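Local atomic coordinates of class I SAM-dependent methyltransferase (Silicibacter pomeroyi DSS-3, PDB entry 3CVO), a protein that probably transfers methyl groups from S-adenosylmethionine, as a class I methyltransferase, to a substrate that is not known. Residues G130-F142 and G190-P202. Numbering follows the deposited sequence. Where two conformers were deposited one is given.
Sequences GRFRVGCALATAF and GSLMQLIRTMTSP
Phe132 turns one face of its ring to Pro202, whose CA lies over it, 3.6 Å from the centroid, in a CH-pi contact offset toward the CE1 rim. Thr200 C and Ser201 N lie at the ring's edge, in its plane. With CG anti to the carbonyl carbon (chi1 -52°), the ring turns toward the chain end, and its broad flat shape suits a site bordered by a proline and bare backbone, with Tyr107 and Tyr110 also against it. Pro202 is the last residue, and its carboxylate is gripped at OXT: Phe132 N donates to it at 2.9 Å, nearly straight (160°), Arg131 NH1 adds a salt bridge at 2.7 Å whose hydrogen bond is bent and weak, and water 1 links it to Arg133 N. Phe132 is the N-cap residue of helix 133-143, so the negative chain terminus sits by the first turn, where the helix dipole would probably favour it. This helix follows parallel strand 125-128 and leads to strand 148-152, as a beta-alpha-beta crossover of the Rossmann-like methyltransferase sheet; the C-terminal helix packs across it, the axes of 133-142 and 192-199 approaching to 8.0 Å with 123° between their N-to-C directions. Gly135, with only hydrogens on its CA, lets the backbones close to 3.5 Å between its CA and Thr198 O, and water 2 joins Gly135 N to Thr198 O and Ser201 O. Thr198 presents both branches: CG2 meets Val134 CG1, the two side chains crossing at about a right angle, while OG1 donates to Leu195 O, in the carbonyl plane on a lone pair, so the buried hydroxyl is satisfied within its own helix. In the conformer given, the bent chain of Met199 (selenomethionine) brings CE to 3.8 Å from Leu138 CB. Farther along, branched Leu195 slides past Leu138, and Leu195 CD2 lies 3.8 Å from Phe142 CE2, while Phe167 meets the Phe142 ring edge-to-face.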
ATOM      1  N   GLY A 130      -3.428  -9.336 -17.127  1.00 22.88           N
ATOM      2  CA  GLY A 130      -4.752  -8.794 -16.815  1.00 24.37           C
ATOM      3  C   GLY A 130      -4.681  -7.325 -16.487  1.00 21.82           C
ATOM      4  O   GLY A 130      -4.099  -6.553 -17.211  1.00 24.74           O
ATOM      5  N   ARG A 131      -5.249  -6.968 -15.345  1.00 21.18           N
ATOM      6  CA  ARG A 131      -5.276  -5.576 -14.905  1.00 20.23           C
ATOM      7  C   ARG A 131      -4.178  -5.349 -13.861  1.00 20.15           C
ATOM      8  O   ARG A 131      -3.550  -6.280 -13.403  1.00 23.39           O
ATOM      9  CB  ARG A 131      -6.622  -5.228 -14.297  1.00 22.08           C
ATOM     10  CG  ARG A 131      -7.820  -5.363 -15.268  1.00 28.53           C
ATOM     11  CD  ARG A 131      -7.821  -4.249 -16.293  1.00 26.19           C
ATOM     12  NE  ARG A 131      -7.125  -4.673 -17.491  1.00 47.36           N
ATOM     13  CZ  ARG A 131      -6.249  -3.933 -18.145  1.00 51.35           C
ATOM     14  NH1 ARG A 131      -5.929  -2.732 -17.699  1.00 58.88           N
ATOM     15  NH2 ARG A 131      -5.679  -4.411 -19.240  1.00 55.05           N
ATOM     16  N   PHE A 132      -3.986  -4.108 -13.488  1.00 19.10           N
ATOM     17  CA  PHE A 132      -2.963  -3.732 -12.510  1.00 18.60           C
ATOM     18  C   PHE A 132      -1.651  -4.422 -12.782  1.00 17.22           C
ATOM     19  O   PHE A 132      -1.025  -4.924 -11.831  1.00 21.21           O
ATOM     20  CB  PHE A 132      -3.354  -4.081 -11.087  1.00 23.13           C
ATOM     21  CG  PHE A 132      -4.696  -3.564 -10.684  1.00 22.18           C
ATOM     22  CD1 PHE A 132      -4.837  -2.294 -10.161  1.00 26.45           C
ATOM     23  CD2 PHE A 132      -5.816  -4.344 -10.846  1.00 27.49           C
ATOM     24  CE1 PHE A 132      -6.109  -1.789  -9.801  1.00 25.81           C
ATOM     25  CE2 PHE A 132      -7.096  -3.857 -10.483  1.00 22.81           C
ATOM     26  CZ  PHE A 132      -7.220  -2.562  -9.950  1.00 24.83           C
ATOM     27  N   ARG A 133      -1.200  -4.413 -14.029  1.00 18.58           N
ATOM     28  CA  ARG A 133      -0.055  -5.289 -14.415  1.00 19.18           C
ATOM     29  C   ARG A 133       1.211  -5.022 -13.587  1.00 19.02           C
ATOM     30  O   ARG A 133       1.872  -5.937 -13.084  1.00 19.73           O
ATOM     31  CB  ARG A 133       0.260  -5.205 -15.896  1.00 18.71           C
ATOM     32  CG  ARG A 133      -0.845  -5.817 -16.719  1.00 21.89           C
ATOM     33  CD  ARG A 133      -0.476  -6.123 -18.139  1.00 24.88           C
ATOM     34  NE  ARG A 133      -1.649  -6.660 -18.790  1.00 25.09           N
ATOM     35  CZ  ARG A 133      -1.702  -7.177 -20.012  1.00 26.68           C
ATOM     36  NH1 ARG A 133      -0.625  -7.285 -20.788  1.00 30.25           N
ATOM     37  NH2 ARG A 133      -2.870  -7.604 -20.439  1.00 28.12           N
ATOM     38  N   VAL A 134       1.586  -3.754 -13.485  1.00 21.35           N
ATOM     39  CA  VAL A 134       2.744  -3.404 -12.629  1.00 21.94           C
ATOM     40  C   VAL A 134       2.552  -3.860 -11.181  1.00 21.81           C
ATOM     41  O   VAL A 134       3.446  -4.460 -10.576  1.00 21.34           O
ATOM     42  CB  VAL A 134       3.162  -1.914 -12.744  1.00 21.96           C
ATOM     43  CG1 VAL A 134       4.289  -1.603 -11.697  1.00 20.73           C
ATOM     44  CG2 VAL A 134       3.613  -1.631 -14.163  1.00 24.19           C
ATOM     45  N   GLY A 135       1.354  -3.671 -10.667  1.00 21.43           N
ATOM     46  CA  GLY A 135       1.019  -4.038  -9.301  1.00 19.90           C
ATOM     47  C   GLY A 135       1.149  -5.540  -9.058  1.00 18.75           C
ATOM     48  O   GLY A 135       1.621  -5.968  -8.026  1.00 18.76           O
ATOM     49  N   CYS A 136       0.729  -6.321 -10.044  1.00 17.82           N
ATOM     50  CA  CYS A 136       0.751  -7.782  -9.958  1.00 17.97           C
ATOM     51  C   CYS A 136       2.206  -8.264 -10.001  1.00 16.16           C
ATOM     52  O   CYS A 136       2.610  -9.213  -9.303  1.00 18.94           O
ATOM     53  CB  CYS A 136       0.005  -8.417 -11.096  1.00 19.59           C
ATOM     54  SG  CYS A 136      -1.791  -8.121 -11.105  1.00 22.25           S
ATOM     55  N   ALA A 137       3.001  -7.589 -10.804  1.00 19.24           N
ATOM     56  CA  ALA A 137       4.401  -7.965 -10.927  1.00 17.73           C
ATOM     57  C   ALA A 137       5.150  -7.746  -9.608  1.00 19.71           C
ATOM     58  O   ALA A 137       5.926  -8.610  -9.119  1.00 22.15           O
ATOM     59  CB  ALA A 137       5.096  -7.216 -12.104  1.00 22.45           C
ATOM     60  N   LEU A 138       4.907  -6.580  -9.030  1.00 19.65           N
ATOM     61  CA  LEU A 138       5.479  -6.220  -7.704  1.00 19.73           C
ATOM     62  C   LEU A 138       4.950  -7.081  -6.576  1.00 22.09           C
ATOM     63  O   LEU A 138       5.712  -7.488  -5.730  1.00 22.82           O
ATOM     64  CB  LEU A 138       5.317  -4.720  -7.377  1.00 22.83           C
ATOM     65  CG  LEU A 138       6.032  -3.767  -8.349  1.00 22.75           C
ATOM     66  CD1 LEU A 138       5.834  -2.316  -7.790  1.00 26.63           C
ATOM     67  CD2 LEU A 138       7.466  -4.117  -8.603  1.00 30.65           C
ATOM     68  N   ALA A 139       3.661  -7.365  -6.591  1.00 21.18           N
ATOM     69  CA  ALA A 139       3.039  -8.246  -5.617  1.00 21.65           C
ATOM     70  C   ALA A 139       3.754  -9.597  -5.589  1.00 19.85           C
ATOM     71  O   ALA A 139       4.087 -10.090  -4.538  1.00 23.13           O
ATOM     72  CB  ALA A 139       1.558  -8.411  -5.902  1.00 20.94           C
ATOM     73  N   THR A 140       4.116 -10.087  -6.774  1.00 19.10           N
ATOM     74  CA  THR A 140       4.782 -11.370  -6.888  1.00 19.27           C
ATOM     75  C   THR A 140       6.153 -11.236  -6.262  1.00 19.73           C
ATOM     76  O   THR A 140       6.535 -12.033  -5.415  1.00 20.98           O
ATOM     77  CB  THR A 140       4.892 -11.811  -8.366  1.00 21.41           C
ATOM     78  OG1 THR A 140       3.570 -11.958  -8.887  1.00 17.96           O
ATOM     79  CG2 THR A 140       5.684 -13.116  -8.524  1.00 22.66           C
ATOM     80  N   ALA A 141       6.873 -10.184  -6.645  1.00 21.24           N
ATOM     81  CA  ALA A 141       8.278 -10.006  -6.205  1.00 20.94           C
ATOM     82  C   ALA A 141       8.331  -9.944  -4.700  1.00 23.25           C
ATOM     83  O   ALA A 141       9.208 -10.504  -4.058  1.00 22.30           O
ATOM     84  CB  ALA A 141       8.919  -8.728  -6.795  1.00 22.84           C
ATOM     85  N   PHE A 142       7.359  -9.250  -4.127  1.00 19.64           N
ATOM     86  CA  PHE A 142       7.434  -9.018  -2.677  1.00 23.00           C
ATOM     87  C   PHE A 142       6.819 -10.175  -1.879  1.00 23.75           C
ATOM     88  O   PHE A 142       7.090 -10.298  -0.705  1.00 20.45           O
ATOM     89  CB  PHE A 142       6.740  -7.723  -2.294  1.00 22.48           C
ATOM     90  CG  PHE A 142       7.380  -6.509  -2.872  1.00 20.47           C
ATOM     91  CD1 PHE A 142       8.731  -6.338  -2.807  1.00 25.31           C
ATOM     92  CD2 PHE A 142       6.603  -5.523  -3.433  1.00 24.44           C
ATOM     93  CE1 PHE A 142       9.314  -5.236  -3.338  1.00 23.61           C
ATOM     94  CE2 PHE A 142       7.176  -4.398  -3.920  1.00 23.31           C
ATOM     95  CZ  PHE A 142       8.552  -4.267  -3.888  1.00 21.15           C
ATOM     96  N   GLY A 190      10.507   3.298   1.743  1.00 21.91           N
ATOM     97  CA  GLY A 190      10.448   4.551   1.002  1.00 24.74           C
ATOM     98  C   GLY A 190       9.698   4.394  -0.312  1.00 25.47           C
ATOM     99  O   GLY A 190       9.392   5.387  -0.992  1.00 28.23           O
ATOM    100  N   SER A 191       9.382   3.141  -0.629  1.00 24.20           N
ATOM    101  CA  SER A 191       8.714   2.767  -1.903  1.00 24.49           C
ATOM    102  C   SER A 191       7.234   2.611  -1.751  1.00 25.90           C
ATOM    103  O   SER A 191       6.524   2.331  -2.707  1.00 23.68           O
ATOM    104  CB  SER A 191       9.253   1.445  -2.452  1.00 24.71           C
ATOM    105  OG  SER A 191      10.573   1.694  -2.924  1.00 30.30           O
ATOM    106  N   LEU A 192       6.771   2.816  -0.529  1.00 22.98           N
ATOM    107  CA  LEU A 192       5.403   2.515  -0.225  1.00 23.67           C
ATOM    108  C   LEU A 192       4.403   3.351  -1.024  1.00 21.79           C
ATOM    109  O   LEU A 192       3.390   2.803  -1.502  1.00 22.14           O
ATOM    110  CB  LEU A 192       5.129   2.629   1.260  1.00 23.49           C
ATOM    111  CG  LEU A 192       5.481   1.392   2.061  1.00 27.47           C
ATOM    112  CD1 LEU A 192       5.338   1.719   3.585  1.00 26.86           C
ATOM    113  CD2 LEU A 192       4.577   0.197   1.604  1.00 28.70           C
HETATM  114  N   MSE A 193       4.654   4.652  -1.166  1.00 18.63           N
HETATM  115  CA  MSE A 193       3.726   5.508  -1.941  1.00 20.04           C
HETATM  116  C   MSE A 193       3.651   5.022  -3.379  1.00 22.82           C
HETATM  117  O   MSE A 193       2.582   4.896  -3.948  1.00 22.67           O
HETATM  118  CB  MSE A 193       4.120   6.969  -1.928  1.00 19.16           C
HETATM  119  CG  MSE A 193       3.859   7.723  -0.567  1.00 18.81           C
HETATM  120 SE   MSE A 193       4.427   9.525  -0.612  0.75 22.34          SE
HETATM  121  CE  MSE A 193       6.344   9.228  -0.400  1.00 23.47           C
ATOM    122  N   GLN A 194       4.795   4.667  -3.929  1.00 23.36           N
ATOM    123  CA  GLN A 194       4.853   4.198  -5.349  1.00 25.43           C
ATOM    124  C   GLN A 194       4.161   2.873  -5.486  1.00 23.70           C
ATOM    125  O   GLN A 194       3.355   2.640  -6.386  1.00 23.91           O
ATOM    126  CB  GLN A 194       6.301   4.085  -5.841  1.00 29.42           C
ATOM    127  CG  GLN A 194       6.444   3.058  -7.007  1.00 37.11           C
ATOM    128  CD  GLN A 194       7.868   2.453  -7.140  1.00 52.05           C
ATOM    129  OE1 GLN A 194       8.756   2.687  -6.293  1.00 47.16           O
ATOM    130  NE2 GLN A 194       8.081   1.672  -8.218  1.00 40.35           N
ATOM    131  N   LEU A 195       4.429   2.000  -4.541  1.00 25.62           N
ATOM    132  CA  LEU A 195       3.855   0.657  -4.509  1.00 26.23           C
ATOM    133  C   LEU A 195       2.333   0.708  -4.429  1.00 26.05           C
ATOM    134  O   LEU A 195       1.632   0.068  -5.192  1.00 23.89           O
ATOM    135  CB  LEU A 195       4.436  -0.151  -3.334  1.00 29.87           C
ATOM    136  CG  LEU A 195       3.856  -1.536  -3.068  1.00 36.91           C
ATOM    137  CD1 LEU A 195       3.798  -2.348  -4.364  1.00 49.50           C
ATOM    138  CD2 LEU A 195       4.688  -2.264  -2.008  1.00 36.95           C
ATOM    139  N   ILE A 196       1.822   1.565  -3.545  1.00 23.96           N
ATOM    140  CA  ILE A 196       0.360   1.729  -3.401  1.00 22.27           C
ATOM    141  C   ILE A 196      -0.276   2.189  -4.733  1.00 23.25           C
ATOM    142  O   ILE A 196      -1.341   1.710  -5.154  1.00 23.92           O
ATOM    143  CB  ILE A 196      -0.006   2.646  -2.223  1.00 24.16           C
ATOM    144  CG1 ILE A 196       0.448   1.968  -0.928  1.00 27.62           C
ATOM    145  CG2 ILE A 196      -1.538   2.950  -2.197  1.00 22.69           C
ATOM    146  CD1 ILE A 196       0.264   2.812   0.348  1.00 27.10           C
ATOM    147  N   ARG A 197       0.377   3.128  -5.395  0.50 21.63           N
ATOM    148  CA  ARG A 197      -0.134   3.635  -6.644  0.50 24.73           C
ATOM    149  C   ARG A 197      -0.192   2.522  -7.717  0.50 24.49           C
ATOM    150  O   ARG A 197      -1.075   2.540  -8.592  0.50 24.56           O
ATOM    151  CB  ARG A 197       0.687   4.839  -7.118  0.50 24.46           C
ATOM    152  CG  ARG A 197      -0.015   5.715  -8.150  0.50 31.36           C
ATOM    153  CD  ARG A 197      -1.172   6.547  -7.530  0.50 33.65           C
ATOM    154  NE  ARG A 197      -2.387   5.750  -7.350  0.50 37.58           N
ATOM    155  CZ  ARG A 197      -3.184   5.435  -8.362  0.50 37.16           C
ATOM    156  NH1 ARG A 197      -2.889   5.870  -9.571  0.50 37.96           N
ATOM    157  NH2 ARG A 197      -4.261   4.704  -8.170  0.50 40.81           N
ATOM    158  N   THR A 198       0.728   1.557  -7.650  1.00 24.79           N
ATOM    159  CA  THR A 198       0.739   0.434  -8.637  1.00 24.29           C
ATOM    160  C   THR A 198      -0.394  -0.559  -8.336  1.00 27.14           C
ATOM    161  O   THR A 198      -0.970  -1.148  -9.241  1.00 26.65           O
ATOM    162  CB  THR A 198       2.044  -0.348  -8.737  1.00 24.39           C
ATOM    163  OG1 THR A 198       2.259  -1.096  -7.534  1.00 26.39           O
ATOM    164  CG2 THR A 198       3.258   0.574  -9.012  1.00 23.88           C
HETATM  165  N   MSE A 199      -0.719  -0.670  -7.050  0.50 25.40           N
HETATM  166  CA  MSE A 199      -1.761  -1.627  -6.537  0.50 24.88           C
HETATM  167  C   MSE A 199      -3.171  -1.117  -6.785  0.50 24.93           C
HETATM  168  O   MSE A 199      -4.151  -1.841  -6.620  0.50 26.21           O
HETATM  169  CB  MSE A 199      -1.629  -1.896  -5.016  0.50 25.00           C
HETATM  170  CG  MSE A 199      -0.386  -2.643  -4.579  0.50 25.10           C
HETATM  171 SE   MSE A 199       0.130  -4.282  -5.596  0.37 16.39          SE
HETATM  172  CE  MSE A 199       2.062  -4.175  -5.460  0.50 22.65           C
ATOM    173  N   THR A 200      -3.252   0.139  -7.184  1.00 24.02           N
ATOM    174  CA  THR A 200      -4.564   0.857  -7.296  1.00 23.83           C
ATOM    175  C   THR A 200      -4.733   1.541  -8.637  1.00 26.48           C
ATOM    176  O   THR A 200      -5.619   2.339  -8.830  1.00 25.57           O
ATOM    177  CB  THR A 200      -4.754   1.883  -6.157  1.00 29.82           C
ATOM    178  OG1 THR A 200      -3.708   2.872  -6.230  1.00 27.99           O
ATOM    179  CG2 THR A 200      -4.721   1.194  -4.731  1.00 29.56           C
ATOM    180  N   SER A 201      -3.898   1.156  -9.607  1.00 25.75           N
ATOM    181  CA  SER A 201      -4.008   1.634 -10.969  1.00 29.18           C
ATOM    182  C   SER A 201      -4.366   0.476 -11.936  1.00 27.33           C
ATOM    183  O   SER A 201      -3.482  -0.301 -12.291  1.00 25.83           O
ATOM    184  CB  SER A 201      -2.646   2.218 -11.396  1.00 31.15           C
ATOM    185  OG  SER A 201      -2.345   3.391 -10.663  1.00 39.56           O
ATOM    186  N   PRO A 202      -5.632   0.370 -12.374  1.00 27.24           N
ATOM    187  CA  PRO A 202      -6.069  -0.816 -13.158  1.00 27.80           C
ATOM    188  C   PRO A 202      -5.388  -0.949 -14.526  1.00 30.08           C
ATOM    189  O   PRO A 202      -5.019   0.100 -15.069  1.00 31.63           O
ATOM    190  CB  PRO A 202      -7.586  -0.596 -13.355  1.00 27.49           C
ATOM    191  CG  PRO A 202      -7.980   0.492 -12.481  1.00 27.28           C
ATOM    192  CD  PRO A 202      -6.757   1.235 -11.984  1.00 28.43           C
ATOM    193  OXT PRO A 202      -5.221  -2.046 -15.140  1.00 25.48           O
TER
HETATM  194  O   HOH W   1      -2.499  -2.596 -15.971  1.00 25.50           O
HETATM  195  O   HOH W   2      -0.576  -1.479 -11.790  1.00 19.51           O